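Local structure of tail protein, 43 kDa (Neisseria meningitidis MC58, 3D37) at residues Y8-R13 against V61-Q66; I73-H78 against S88-D93; A95-D100 against A122-I127; N199-D204 against T281-G286; D208-F213 against L245-T250. The protein is of unknown function but probably forms part of the baseplate hub of a Mu-like phage tail. All blocks are in the same frame, centred on the assembly; numbering follows the deposited sequence.

Contact 1: residues Y8-R13 against V61-Q66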
# COMPACT_ATOMS: atom_id res chain seq x y z
N TYR A 8 -9.01 17.77 22.75
CA TYR A 8 -8.83 19.21 22.53
C TYR A 8 -9.88 19.84 21.60
O TYR A 8 -10.16 19.30 20.54
CB TYR A 8 -7.45 19.50 21.93
CG TYR A 8 -6.30 19.03 22.78
CD1 TYR A 8 -5.86 19.78 23.87
CD2 TYR A 8 -5.66 17.84 22.51
CE1 TYR A 8 -4.84 19.34 24.66
CE2 TYR A 8 -4.65 17.38 23.32
CZ TYR A 8 -4.22 18.16 24.37
OH TYR A 8 -3.19 17.73 25.16
N ALA A 9 -10.40 21.01 21.98
CA ALA A 9 -11.16 21.84 21.08
C ALA A 9 -10.17 22.74 20.33
O ALA A 9 -9.54 23.61 20.92
CB ALA A 9 -12.23 22.70 21.85
N VAL A 10 -10.00 22.47 19.04
CA VAL A 10 -9.09 23.22 18.20
C VAL A 10 -9.96 23.92 17.15
O VAL A 10 -10.72 23.24 16.40
CB VAL A 10 -8.05 22.29 17.53
CG1 VAL A 10 -7.08 23.14 16.66
CG2 VAL A 10 -7.28 21.52 18.57
N SER A 11 -9.85 25.24 17.08
CA SER A 11 -10.58 25.98 16.05
C SER A 11 -9.76 27.00 15.28
O SER A 11 -8.72 27.48 15.74
CB SER A 11 -11.79 26.69 16.63
OG SER A 11 -11.34 27.62 17.56
N VAL A 12 -10.27 27.36 14.10
CA VAL A 12 -9.80 28.48 13.32
C VAL A 12 -10.89 29.49 13.49
O VAL A 12 -11.99 29.27 13.01
CB VAL A 12 -9.58 28.08 11.84
CG1 VAL A 12 -9.18 29.30 10.97
CG2 VAL A 12 -8.55 26.99 11.74
N ARG A 13 -10.61 30.55 14.24
CA ARG A 13 -11.58 31.58 14.50
C ARG A 13 -11.47 32.65 13.41
O ARG A 13 -10.41 33.23 13.23
CB ARG A 13 -11.28 32.21 15.87
CG ARG A 13 -12.42 32.91 16.47
CD ARG A 13 -12.01 33.54 17.80
NE ARG A 13 -12.02 32.55 18.87
CZ ARG A 13 -11.40 32.69 20.04
NH1 ARG A 13 -10.63 33.71 20.27
NH2 ARG A 13 -11.54 31.78 20.99
N VAL A 61 -5.77 30.78 15.57
CA VAL A 61 -5.82 29.37 15.77
C VAL A 61 -5.95 29.20 17.28
O VAL A 61 -5.23 29.82 18.02
CB VAL A 61 -4.59 28.67 15.20
CG1 VAL A 61 -4.63 27.07 15.55
CG2 VAL A 61 -4.44 29.00 13.66
N VAL A 62 -6.92 28.42 17.74
CA VAL A 62 -7.21 28.38 19.18
C VAL A 62 -7.27 26.92 19.61
O VAL A 62 -7.90 26.09 18.97
CB VAL A 62 -8.56 29.13 19.52
CG1 VAL A 62 -8.69 29.40 21.05
CG2 VAL A 62 -8.64 30.45 18.78
N ILE A 63 -6.59 26.62 20.70
CA ILE A 63 -6.66 25.30 21.33
C ILE A 63 -7.18 25.51 22.77
O ILE A 63 -6.55 26.23 23.54
CB ILE A 63 -5.27 24.59 21.35
CG1 ILE A 63 -4.66 24.53 19.93
CG2 ILE A 63 -5.37 23.16 22.08
CD1 ILE A 63 -3.37 23.76 19.80
N ASP A 64 -8.30 24.89 23.09
CA ASP A 64 -8.96 24.98 24.42
C ASP A 64 -9.03 26.40 24.86
O ASP A 64 -8.64 26.72 25.98
CB ASP A 64 -8.20 24.17 25.50
CG ASP A 64 -8.31 22.70 25.33
OD1 ASP A 64 -9.32 22.24 24.71
OD2 ASP A 64 -7.40 21.99 25.84
N GLY A 65 -9.50 27.26 23.95
CA GLY A 65 -9.69 28.68 24.22
C GLY A 65 -8.44 29.48 24.33
O GLY A 65 -8.49 30.66 24.60
N GLN A 66 -7.28 28.86 24.08
CA GLN A 66 -6.06 29.65 24.08
C GLN A 66 -5.55 29.85 22.65
O GLN A 66 -5.38 28.87 21.86
CB GLN A 66 -5.03 28.99 24.95
CG GLN A 66 -3.75 29.74 25.02
CD GLN A 66 -2.83 29.22 26.12
OE1 GLN A 66 -3.20 28.29 26.91
NE2 GLN A 66 -1.65 29.80 26.19
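Asp64 reaches back from the turn after strand 61-63 to meet Tyr8 and Ala9. Its CB leads to a CG that lies anti to its own carbonyl carbon (chi1 -71°), and the carboxylate then divides its work. OD1 accepts from Ala9 N at 3.2 Å, on its syn side though 33° out of the carboxylate plane. OD2 comes to the edge of the Tyr8 ring, 3.3 Å from Tyr8 CD1, and also forms a salt bridge with Lys288. The backbone closes the same corner, since Asp64 N gives a straight bond to Ala9 O at 2.8 Å. Further along, Ser11 and Val62 form a hydrogen-bonded pair of the antiparallel sheet, with Ser11 N to Val62 O at 2.8 Å and Val62 N to Ser11 O at 2.9 Å. Strand 61-63 runs here into a type I' turn, Ile63 to Gln66, the tight connection of a two-residue beta hairpin, within the GpP-like N-terminal region of the Phage_barrel clan. On the face of Val10 and Ile63, Val10 CG2 lies 4.2 Å from Ile63 CG1, and Phe40 and Tyr25 pack against Val10. The other face carries Ser11 and Val62. There the Arg13 guanidinium lies across Val62, whose CG2 sits over the centre of the flat group, 3.8 Å from Arg13 CZ. Glu18 receives both Arg13 NE, in a salt bridge, and Ser11 OG.

Contact 2: residues I73-H78 against S88-D93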
# COMPACT_ATOMS: atom_id res chain seq x y z
N ILE A 73 -5.46 33.48 6.46
CA ILE A 73 -5.71 32.33 5.58
C ILE A 73 -5.20 32.73 4.18
O ILE A 73 -5.65 33.73 3.57
CB ILE A 73 -7.18 31.95 5.58
CG1 ILE A 73 -7.58 31.56 7.02
CG2 ILE A 73 -7.52 30.71 4.61
CD1 ILE A 73 -9.00 31.28 7.18
N GLY A 74 -4.19 32.00 3.72
CA GLY A 74 -3.61 32.27 2.43
C GLY A 74 -4.30 31.51 1.34
O GLY A 74 -4.32 31.93 0.20
N SER A 75 -4.83 30.34 1.64
CA SER A 75 -5.41 29.53 0.61
C SER A 75 -6.44 28.56 1.13
O SER A 75 -6.45 28.17 2.30
CB SER A 75 -4.33 28.81 -0.21
OG SER A 75 -3.80 27.69 0.42
N GLN A 76 -7.34 28.20 0.23
CA GLN A 76 -8.44 27.30 0.54
C GLN A 76 -8.69 26.37 -0.61
O GLN A 76 -8.70 26.78 -1.76
CB GLN A 76 -9.70 28.14 0.89
CG GLN A 76 -10.94 27.29 1.24
CD GLN A 76 -12.14 28.14 1.73
OE1 GLN A 76 -11.98 29.12 2.44
NE2 GLN A 76 -13.33 27.75 1.32
N ARG A 77 -8.93 25.10 -0.30
CA ARG A 77 -9.33 24.11 -1.28
C ARG A 77 -10.65 23.38 -0.88
O ARG A 77 -10.88 23.01 0.29
CB ARG A 77 -8.20 23.11 -1.49
CG ARG A 77 -6.93 23.68 -2.07
CD ARG A 77 -5.70 22.93 -1.63
NE ARG A 77 -5.50 23.16 -0.19
CZ ARG A 77 -4.95 24.26 0.33
NH1 ARG A 77 -4.48 25.24 -0.45
NH2 ARG A 77 -4.87 24.37 1.64
N HIS A 78 -11.54 23.23 -1.84
CA HIS A 78 -12.62 22.28 -1.72
C HIS A 78 -12.52 21.19 -2.78
O HIS A 78 -12.37 21.46 -3.99
CB HIS A 78 -13.99 22.97 -1.76
CG HIS A 78 -15.11 22.03 -1.44
ND1 HIS A 78 -16.09 21.68 -2.34
CD2 HIS A 78 -15.34 21.28 -0.32
CE1 HIS A 78 -16.90 20.79 -1.79
NE2 HIS A 78 -16.47 20.54 -0.56
N SER A 88 -9.99 22.25 2.79
CA SER A 88 -8.75 22.62 3.48
C SER A 88 -8.44 24.09 3.44
O SER A 88 -8.89 24.81 2.54
CB SER A 88 -7.56 21.79 3.01
OG SER A 88 -7.30 22.00 1.66
N LEU A 89 -7.73 24.52 4.48
CA LEU A 89 -7.27 25.91 4.71
C LEU A 89 -5.78 25.90 5.08
O LEU A 89 -5.36 25.07 5.91
CB LEU A 89 -7.98 26.55 5.92
CG LEU A 89 -9.49 26.56 6.01
CD1 LEU A 89 -9.87 27.31 7.26
CD2 LEU A 89 -10.10 27.23 4.77
N SER A 90 -5.02 26.83 4.51
CA SER A 90 -3.66 27.07 4.96
C SER A 90 -3.42 28.53 5.12
O SER A 90 -4.09 29.36 4.52
CB SER A 90 -2.58 26.56 4.00
OG SER A 90 -2.93 25.33 3.56
N GLY A 91 -2.38 28.80 5.86
CA GLY A 91 -1.94 30.14 6.09
C GLY A 91 -0.69 30.24 6.89
O GLY A 91 0.00 29.24 7.24
N ARG A 92 -0.37 31.50 7.14
CA ARG A 92 0.84 31.89 7.85
C ARG A 92 0.50 32.89 8.93
O ARG A 92 -0.57 33.49 8.89
CB ARG A 92 1.84 32.50 6.88
CG ARG A 92 2.38 31.46 5.85
CD ARG A 92 3.33 32.14 4.89
NE ARG A 92 2.60 33.18 4.19
CZ ARG A 92 3.13 34.17 3.47
NH1 ARG A 92 4.44 34.34 3.40
NH2 ARG A 92 2.30 35.04 2.90
N ASP A 93 1.40 33.03 9.90
CA ASP A 93 1.31 34.11 10.92
C ASP A 93 1.60 35.50 10.30
O ASP A 93 1.82 35.62 9.10
CB ASP A 93 2.19 33.81 12.16
CG ASP A 93 3.67 33.99 11.89
OD1 ASP A 93 4.04 34.47 10.80
OD2 ASP A 93 4.48 33.58 12.74
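A classic beta bulge interrupts the antiparallel hairpin of strands 66-81 and 84-93, with two successive residues, Gly74 and Ser75, set against the single Ser90. Ser90 O takes two N-H groups at this point: Gly74 N at 2.8 Å, in the carbonyl plane and on a lone pair, and Ser75 N, tilted from that plane. Beyond the bulge the regular register resumes, and Arg77 and Ser88 exchange a pair of backbone bonds. On the face of Gln76 and Leu89, the two side chains lie side by side, with Leu89 CD2 3.6 Å from Gln76 CG; the Gln76 amide is held by Pro52 and Leu54. Leu89 CD1 also touches Ile73 CD1. Residues 75-78 pair with a strand of the second subunit, so the sheet continues across that interface. Three serines surround Arg77 on the opposite face. A bend at chi3 (-68°) brings NE toward Ser88, and Arg77 NE gives to Ser88 OG at 2.8 Å. NH2 bonds weakly to Ser90 OG, which also has Asp39 as a partner, and, longer still, to Ser88 OG. The remaining arm, Arg77 NH1, meets Ser75 OG at 2.7 Å, close to the guanidinium plane.

Contact 3: residues A95-D100 against A122-I127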
# COMPACT_ATOMS: atom_id res chain seq x y z
N ALA A 95 4.04 37.44 10.37
CA ALA A 95 5.35 37.58 9.74
C ALA A 95 5.25 37.41 8.26
O ALA A 95 6.09 37.87 7.59
CB ALA A 95 6.35 36.57 10.30
N GLY A 96 4.25 36.68 7.75
CA GLY A 96 4.01 36.58 6.32
C GLY A 96 4.00 37.91 5.56
O GLY A 96 4.54 37.98 4.49
N PHE A 97 3.36 38.94 6.11
CA PHE A 97 3.48 40.30 5.59
C PHE A 97 4.93 40.81 5.47
O PHE A 97 5.35 41.32 4.44
CB PHE A 97 2.74 41.29 6.50
CG PHE A 97 1.24 41.15 6.46
CD1 PHE A 97 0.53 41.49 5.30
CD2 PHE A 97 0.54 40.72 7.60
CE1 PHE A 97 -0.85 41.38 5.27
CE2 PHE A 97 -0.84 40.60 7.58
CZ PHE A 97 -1.55 40.94 6.41
N LEU A 98 5.70 40.68 6.55
CA LEU A 98 7.10 41.15 6.56
C LEU A 98 7.99 40.32 5.62
O LEU A 98 8.86 40.87 4.97
CB LEU A 98 7.63 41.12 7.98
CG LEU A 98 6.75 41.84 9.03
CD1 LEU A 98 7.58 42.46 10.14
CD2 LEU A 98 5.90 42.91 8.37
N VAL A 99 7.74 39.01 5.53
CA VAL A 99 8.44 38.13 4.59
C VAL A 99 8.16 38.45 3.14
O VAL A 99 9.03 38.29 2.26
CB VAL A 99 8.06 36.61 4.82
CG1 VAL A 99 8.48 35.78 3.64
CG2 VAL A 99 8.66 36.07 6.14
N ASP A 100 6.92 38.86 2.88
CA ASP A 100 6.47 39.13 1.52
C ASP A 100 6.84 40.55 1.09
O ASP A 100 7.24 40.76 -0.04
CB ASP A 100 4.95 39.02 1.40
CG ASP A 100 4.40 37.60 1.54
OD1 ASP A 100 5.13 36.56 1.55
OD2 ASP A 100 3.16 37.56 1.67
N ALA A 122 5.54 49.06 11.82
CA ALA A 122 4.53 50.14 11.82
C ALA A 122 3.44 50.03 10.74
O ALA A 122 2.26 50.14 11.09
CB ALA A 122 5.23 51.57 11.75
N PRO A 123 3.82 49.83 9.45
CA PRO A 123 2.83 49.65 8.36
C PRO A 123 1.80 48.52 8.53
O PRO A 123 0.82 48.47 7.80
CB PRO A 123 3.69 49.37 7.12
CG PRO A 123 5.05 49.85 7.44
CD PRO A 123 5.20 49.70 8.93
N TRP A 124 2.03 47.60 9.47
CA TRP A 124 1.13 46.52 9.68
C TRP A 124 0.51 46.62 11.03
O TRP A 124 0.92 45.94 11.97
CB TRP A 124 1.82 45.17 9.43
CG TRP A 124 2.17 45.09 8.00
CD1 TRP A 124 1.35 44.74 6.96
CD2 TRP A 124 3.42 45.42 7.43
NE1 TRP A 124 2.03 44.82 5.77
CE2 TRP A 124 3.31 45.22 6.04
CE3 TRP A 124 4.65 45.82 7.96
CZ2 TRP A 124 4.38 45.45 5.16
CZ3 TRP A 124 5.70 46.05 7.09
CH2 TRP A 124 5.56 45.85 5.70
N PRO A 125 -0.54 47.48 11.14
CA PRO A 125 -1.15 47.74 12.42
C PRO A 125 -1.77 46.52 12.98
O PRO A 125 -2.01 46.45 14.20
CB PRO A 125 -2.18 48.85 12.13
CG PRO A 125 -2.43 48.78 10.69
CD PRO A 125 -1.17 48.28 10.07
N GLN A 126 -2.02 45.56 12.08
CA GLN A 126 -2.37 44.19 12.42
C GLN A 126 -1.38 43.58 13.48
O GLN A 126 -1.78 42.84 14.40
CB GLN A 126 -2.57 43.34 11.11
CG GLN A 126 -1.64 43.70 9.83
CD GLN A 126 -2.21 44.63 8.64
OE1 GLN A 126 -2.84 45.59 8.84
NE2 GLN A 126 -1.88 44.31 7.45
N ILE A 127 -0.10 43.95 13.38
CA ILE A 127 0.88 43.70 14.46
C ILE A 127 0.68 44.82 15.52
O ILE A 127 1.14 45.94 15.34
CB ILE A 127 2.36 43.65 13.92
CG1 ILE A 127 2.50 42.59 12.81
CG2 ILE A 127 3.36 43.36 15.05
CD1 ILE A 127 3.73 42.75 11.89
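Phe97 and Leu98, successive residues of helix 95-100, press together on one face of the Trp124 indole. The contact illustrates how two neighbouring knobs on a short helix can share a single broad aromatic surface. Phe97 CB sits over the five-membered ring, 3.8 Å from its centroid and 17° off the normal, a CH-pi contact. Leu98 lies over the six-membered ring, although its CD2 is modelled too close for its exact place to be trusted; Leu98 and Trp124 slide past each other in opposite directions. In Trp124 the first torsion (chi1 -65°) sets CG anti to the carbonyl carbon. The Phe97 ring extends beyond the indole: its plane is turned 27° from that of Trp124 and displaced, so that little of one ring lies above the other, although Phe97 CG comes within 3.6 Å of Trp124 CD1. The side chain of Gln126 packs on Phe97 as well, its CG 3.9 Å from Phe97 CE2. Leu98 also reaches the tip of Ile127. The loop supplies its own backing, for Pro123 CB lies against the other face of Trp124, toward the rim. Within the gp44-like second domain, this packing fastens the loop between helix 113-121 and strand 130-133 to helix 95-100. Helix 151-161 closes the site through Val151, against Leu98 and Trp124, and Trp152, against Leu98, while His246 of the second subunit meets the Trp124 ring edge-to-face.

Contact 4: residues N199-D204 against T281-G286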
# COMPACT_ATOMS: atom_id res chain seq x y z
N ASN A 199 6.65 8.56 28.33
CA ASN A 199 5.61 9.06 27.50
C ASN A 199 6.08 9.42 26.06
O ASN A 199 5.27 9.72 25.20
CB ASN A 199 5.09 10.31 28.26
CG ASN A 199 6.19 11.43 28.52
OD1 ASN A 199 6.10 12.43 27.82
ND2 ASN A 199 7.11 11.32 29.53
N ILE A 200 7.38 9.42 25.82
CA ILE A 200 7.91 9.70 24.46
C ILE A 200 7.45 8.57 23.53
O ILE A 200 7.68 7.41 23.82
CB ILE A 200 9.46 9.82 24.49
CG1 ILE A 200 9.88 11.09 25.23
CG2 ILE A 200 10.05 9.80 23.10
CD1 ILE A 200 11.33 11.07 25.68
N GLU A 201 6.78 8.93 22.44
CA GLU A 201 6.32 7.98 21.43
C GLU A 201 7.37 7.69 20.32
O GLU A 201 7.44 6.58 19.80
CB GLU A 201 5.08 8.51 20.76
CG GLU A 201 3.90 8.63 21.69
CD GLU A 201 2.67 9.14 20.94
OE1 GLU A 201 2.83 9.59 19.78
OE2 GLU A 201 1.56 9.09 21.50
N ARG A 202 8.21 8.68 20.05
CA ARG A 202 9.16 8.59 19.02
C ARG A 202 10.31 9.59 19.33
O ARG A 202 10.09 10.73 19.82
CB ARG A 202 8.34 8.77 17.73
CG ARG A 202 9.00 9.27 16.63
CD ARG A 202 8.41 8.81 15.28
NE ARG A 202 9.63 8.56 14.56
CZ ARG A 202 10.05 7.38 14.13
NH1 ARG A 202 9.26 6.33 14.18
NH2 ARG A 202 11.27 7.30 13.59
N MET A 203 11.53 9.10 19.19
CA MET A 203 12.75 9.89 19.42
C MET A 203 13.64 9.76 18.17
O MET A 203 13.94 8.63 17.76
CB MET A 203 13.46 9.38 20.67
CG MET A 203 14.66 10.23 21.08
SD MET A 203 15.07 9.99 22.84
CE MET A 203 13.76 10.87 23.60
N ASP A 204 13.97 10.89 17.53
CA ASP A 204 14.88 10.94 16.39
C ASP A 204 16.05 11.89 16.66
O ASP A 204 15.83 13.04 17.01
CB ASP A 204 14.15 11.34 15.10
CG ASP A 204 13.15 10.29 14.64
OD1 ASP A 204 13.32 9.06 14.88
OD2 ASP A 204 12.14 10.71 14.07
N THR A 281 14.54 15.35 17.87
CA THR A 281 13.10 15.48 17.57
C THR A 281 12.30 14.45 18.37
O THR A 281 12.44 13.24 18.18
CB THR A 281 12.81 15.36 16.04
OG1 THR A 281 13.69 16.24 15.33
CG2 THR A 281 11.42 15.77 15.71
N ILE A 282 11.52 14.93 19.34
CA ILE A 282 10.68 14.05 20.15
C ILE A 282 9.22 14.20 19.77
O ILE A 282 8.70 15.31 19.63
CB ILE A 282 10.89 14.36 21.64
CG1 ILE A 282 12.30 13.91 22.04
CG2 ILE A 282 9.75 13.72 22.52
CD1 ILE A 282 12.73 14.30 23.42
N THR A 283 8.53 13.08 19.61
CA THR A 283 7.12 13.11 19.40
C THR A 283 6.38 12.59 20.68
O THR A 283 6.77 11.54 21.24
CB THR A 283 6.75 12.28 18.15
OG1 THR A 283 7.53 12.76 17.02
CG2 THR A 283 5.26 12.42 17.85
N VAL A 284 5.38 13.38 21.14
CA VAL A 284 4.55 13.11 22.31
C VAL A 284 3.09 13.12 21.94
O VAL A 284 2.69 13.69 20.94
CB VAL A 284 4.81 14.04 23.52
CG1 VAL A 284 6.17 13.76 24.11
CG2 VAL A 284 4.62 15.56 23.15
N GLY A 285 2.28 12.41 22.74
CA GLY A 285 0.84 12.42 22.50
C GLY A 285 0.33 13.70 23.16
O GLY A 285 0.92 14.16 24.09
N GLY A 286 -0.77 14.24 22.67
CA GLY A 286 -1.31 15.53 23.22
C GLY A 286 -0.58 16.76 22.69
O GLY A 286 0.33 16.66 21.85
O HOH W 1 3.09 10.83 24.84
O HOH W 2 16.02 15.12 14.83
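Thr283 O receives two successive N-H groups of the facing strand, Glu201 N at 2.9 Å and, weakly, Arg202 N. This doubled acceptor marks a classic beta bulge, after which the strands run antiparallel at 170°. Thr283 N returns a bond to Arg202 O at 2.8 Å, and Asp204 and Thr281 are joined by two more. On the buried face, Ile282 is the shared bump: its CG2 packs 3.8 Å from Ile200 CG1, while its CD1 touches the Met203 methyl, CE, at 3.6 Å. Met203 bends at chi3 (-74°), which brings that methyl alongside the isoleucine. Leu189, Trp191 and Val303 of neighbouring strands line the same hydrophobic layer. The other face is polar. Arg202 NH2 meets the syn lone pair of Asp204 OD1 at 3.0 Å in a salt bridge that spans alternate residues of one strand, and the Arg202 stem runs beside Thr283. At the bulged end, a water bridges Asn199 O to Gly285 N, and Glu201 OE2 comes 3.6 Å from Gly285 CA while OE1 bonds to Gln330. Residues 202-204 also pair with a strand of the third subunit, where Arg202 packs on Ser81 and Asp204 on Gly79. Strand 202-208 therefore uses both edges, one within its chain and one in the assembly, and the opposite charges of Arg202 and Asp204 are paired within the strand, on the face away from Ile282 and Met203.

Contact 5: residues D208-F213 against L245-T250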
# COMPACT_ATOMS: atom_id res chain seq x y z
N ASP A 208 25.08 16.09 12.13
CA ASP A 208 25.49 16.52 10.82
C ASP A 208 26.77 17.35 10.97
O ASP A 208 26.81 18.27 11.76
CB ASP A 208 24.35 17.36 10.25
CG ASP A 208 24.64 17.86 8.91
OD1 ASP A 208 25.63 18.58 8.76
OD2 ASP A 208 23.85 17.54 7.99
N THR A 209 27.80 17.01 10.21
CA THR A 209 29.08 17.69 10.30
C THR A 209 29.37 18.63 9.11
O THR A 209 30.50 19.07 8.88
CB THR A 209 30.18 16.64 10.43
OG1 THR A 209 30.19 15.82 9.26
CG2 THR A 209 29.93 15.72 11.66
N ASP A 210 28.34 18.97 8.35
CA ASP A 210 28.46 19.87 7.21
C ASP A 210 29.26 21.15 7.47
O ASP A 210 30.09 21.58 6.65
CB ASP A 210 27.06 20.34 6.83
CG ASP A 210 26.61 19.82 5.51
OD1 ASP A 210 25.47 19.27 5.49
OD2 ASP A 210 27.39 20.01 4.51
N ASN A 211 28.91 21.82 8.56
CA ASN A 211 29.39 23.13 8.86
C ASN A 211 30.28 23.10 10.09
O ASN A 211 30.31 24.04 10.87
CB ASN A 211 28.21 24.09 8.98
CG ASN A 211 27.71 24.56 7.62
OD1 ASN A 211 28.51 24.82 6.70
ND2 ASN A 211 26.41 24.69 7.48
N ARG A 212 30.98 21.99 10.24
CA ARG A 212 31.98 21.84 11.27
C ARG A 212 33.34 21.99 10.61
O ARG A 212 33.83 21.09 9.91
CB ARG A 212 31.85 20.50 11.96
CG ARG A 212 32.97 20.27 13.00
CD ARG A 212 32.55 19.26 14.10
NE ARG A 212 32.89 17.88 13.76
CZ ARG A 212 34.11 17.32 13.92
NH1 ARG A 212 34.32 16.04 13.59
NH2 ARG A 212 35.12 18.05 14.43
N PHE A 213 33.95 23.14 10.84
CA PHE A 213 35.16 23.51 10.16
C PHE A 213 36.34 23.39 11.12
O PHE A 213 36.17 23.45 12.35
CB PHE A 213 34.99 24.91 9.62
CG PHE A 213 33.81 25.05 8.70
CD1 PHE A 213 33.80 24.41 7.48
CD2 PHE A 213 32.73 25.81 9.05
CE1 PHE A 213 32.72 24.52 6.63
CE2 PHE A 213 31.64 25.93 8.20
CZ PHE A 213 31.64 25.29 6.99
N LEU A 245 40.72 16.71 10.53
CA LEU A 245 40.51 16.90 9.09
C LEU A 245 40.67 18.36 8.68
O LEU A 245 40.15 19.25 9.33
CB LEU A 245 39.10 16.41 8.68
CG LEU A 245 38.71 14.97 9.02
CD1 LEU A 245 37.23 14.73 8.69
CD2 LEU A 245 39.63 13.95 8.32
N HIS A 246 41.38 18.58 7.59
CA HIS A 246 41.55 19.90 7.01
C HIS A 246 40.26 20.37 6.33
O HIS A 246 39.89 19.87 5.27
CB HIS A 246 42.71 19.89 6.01
CG HIS A 246 43.06 21.24 5.46
ND1 HIS A 246 43.62 22.24 6.23
CD2 HIS A 246 42.97 21.74 4.20
CE1 HIS A 246 43.84 23.30 5.47
NE2 HIS A 246 43.47 23.03 4.24
N ARG A 247 39.61 21.37 6.91
CA ARG A 247 38.37 21.90 6.35
C ARG A 247 38.25 23.39 6.67
O ARG A 247 37.44 23.80 7.49
CB ARG A 247 37.19 21.08 6.90
CG ARG A 247 36.02 21.03 5.98
CD ARG A 247 35.16 19.84 6.28
NE ARG A 247 33.97 19.88 5.45
CZ ARG A 247 32.86 20.55 5.76
NH1 ARG A 247 32.76 21.20 6.92
NH2 ARG A 247 31.83 20.53 4.91
N PRO A 248 39.11 24.21 6.03
CA PRO A 248 39.19 25.64 6.29
C PRO A 248 38.12 26.46 5.59
O PRO A 248 37.69 26.14 4.48
CB PRO A 248 40.55 26.03 5.71
CG PRO A 248 40.75 25.09 4.59
CD PRO A 248 40.12 23.80 5.03
N LYS A 249 37.70 27.52 6.23
CA LYS A 249 36.70 28.37 5.66
C LYS A 249 37.10 29.80 5.96
O LYS A 249 37.73 30.08 6.98
CB LYS A 249 35.29 28.04 6.21
CG LYS A 249 34.17 28.74 5.41
CD LYS A 249 32.79 28.52 5.98
CE LYS A 249 31.80 27.99 4.92
NZ LYS A 249 31.26 29.03 3.98
N THR A 250 36.77 30.70 5.05
CA THR A 250 37.02 32.08 5.32
C THR A 250 35.70 32.76 5.11
O THR A 250 35.01 32.48 4.13
CB THR A 250 38.16 32.68 4.42
OG1 THR A 250 37.61 33.60 3.46
CG2 THR A 250 39.00 31.58 3.74
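Arg247 grips Asp210 O with both terminal nitrogens, NH1 and NH2 each 2.7 Å from that one oxygen. The acceptor belongs to a type I beta turn, Thr209 to Arg212, overlapped at its start by an Asx turn in which Asp208 OD1 accepts from Asp210 N. Asp210 O lies in the guanidinium plane, but both nitrogens approach it from the same face of its carbonyl, NH1 from well above. Arg247 NH1 also bonds to Arg212 O at 3.2 Å, again from above the carbonyl plane, so one side chain ties together two carbonyls of the turn. The arginine is extended from CG to NE (chi3 175°), which carries NE out toward the turn. Asp210 OD2, 4.5 Å from Arg247 NH2, may add electrostatic pull, and NH2 also forms a salt bridge with Asp100 of the third subunit. Phe213 packs beside this grip. Its ring is nearly parallel to the guanidinium, planes 4° apart, but not stacked on it: Arg247 NH1 approaches obliquely, 3.3 Å from Phe213 CE1. Trp273 meets the ring edge-to-face. The aliphatic part of Lys249 crosses obliquely above one ring face in a CH-pi contact, Lys249 CD lying 3.8 Å from the Phe213 centroid.

In the fold
Contact 3 is the most buried of the five and relies on aromatic and aliphatic packing, whereas contact 5, at the surface, rests on an arginine holding turn carbonyls. Contacts 1, 2 and 4 are antiparallel strand pairs with backbone bonds; contacts 1 and 4 have a largely apolar face, while in contact 2 Gln76 shares the face of Leu89. Contacts 1 and 2 share one family region and meet where Val12 touches Ile73 and Leu89; Tyr8 brings contact 1 against Gly286 of contact 4. A salt bridge from Arg92 to Asp100 joins contacts 2 and 3. Contact 5 is nested within the chain loop closed by contact 4. Contacts 2 and 3 face the second subunit, and contacts 4 and 5 the third.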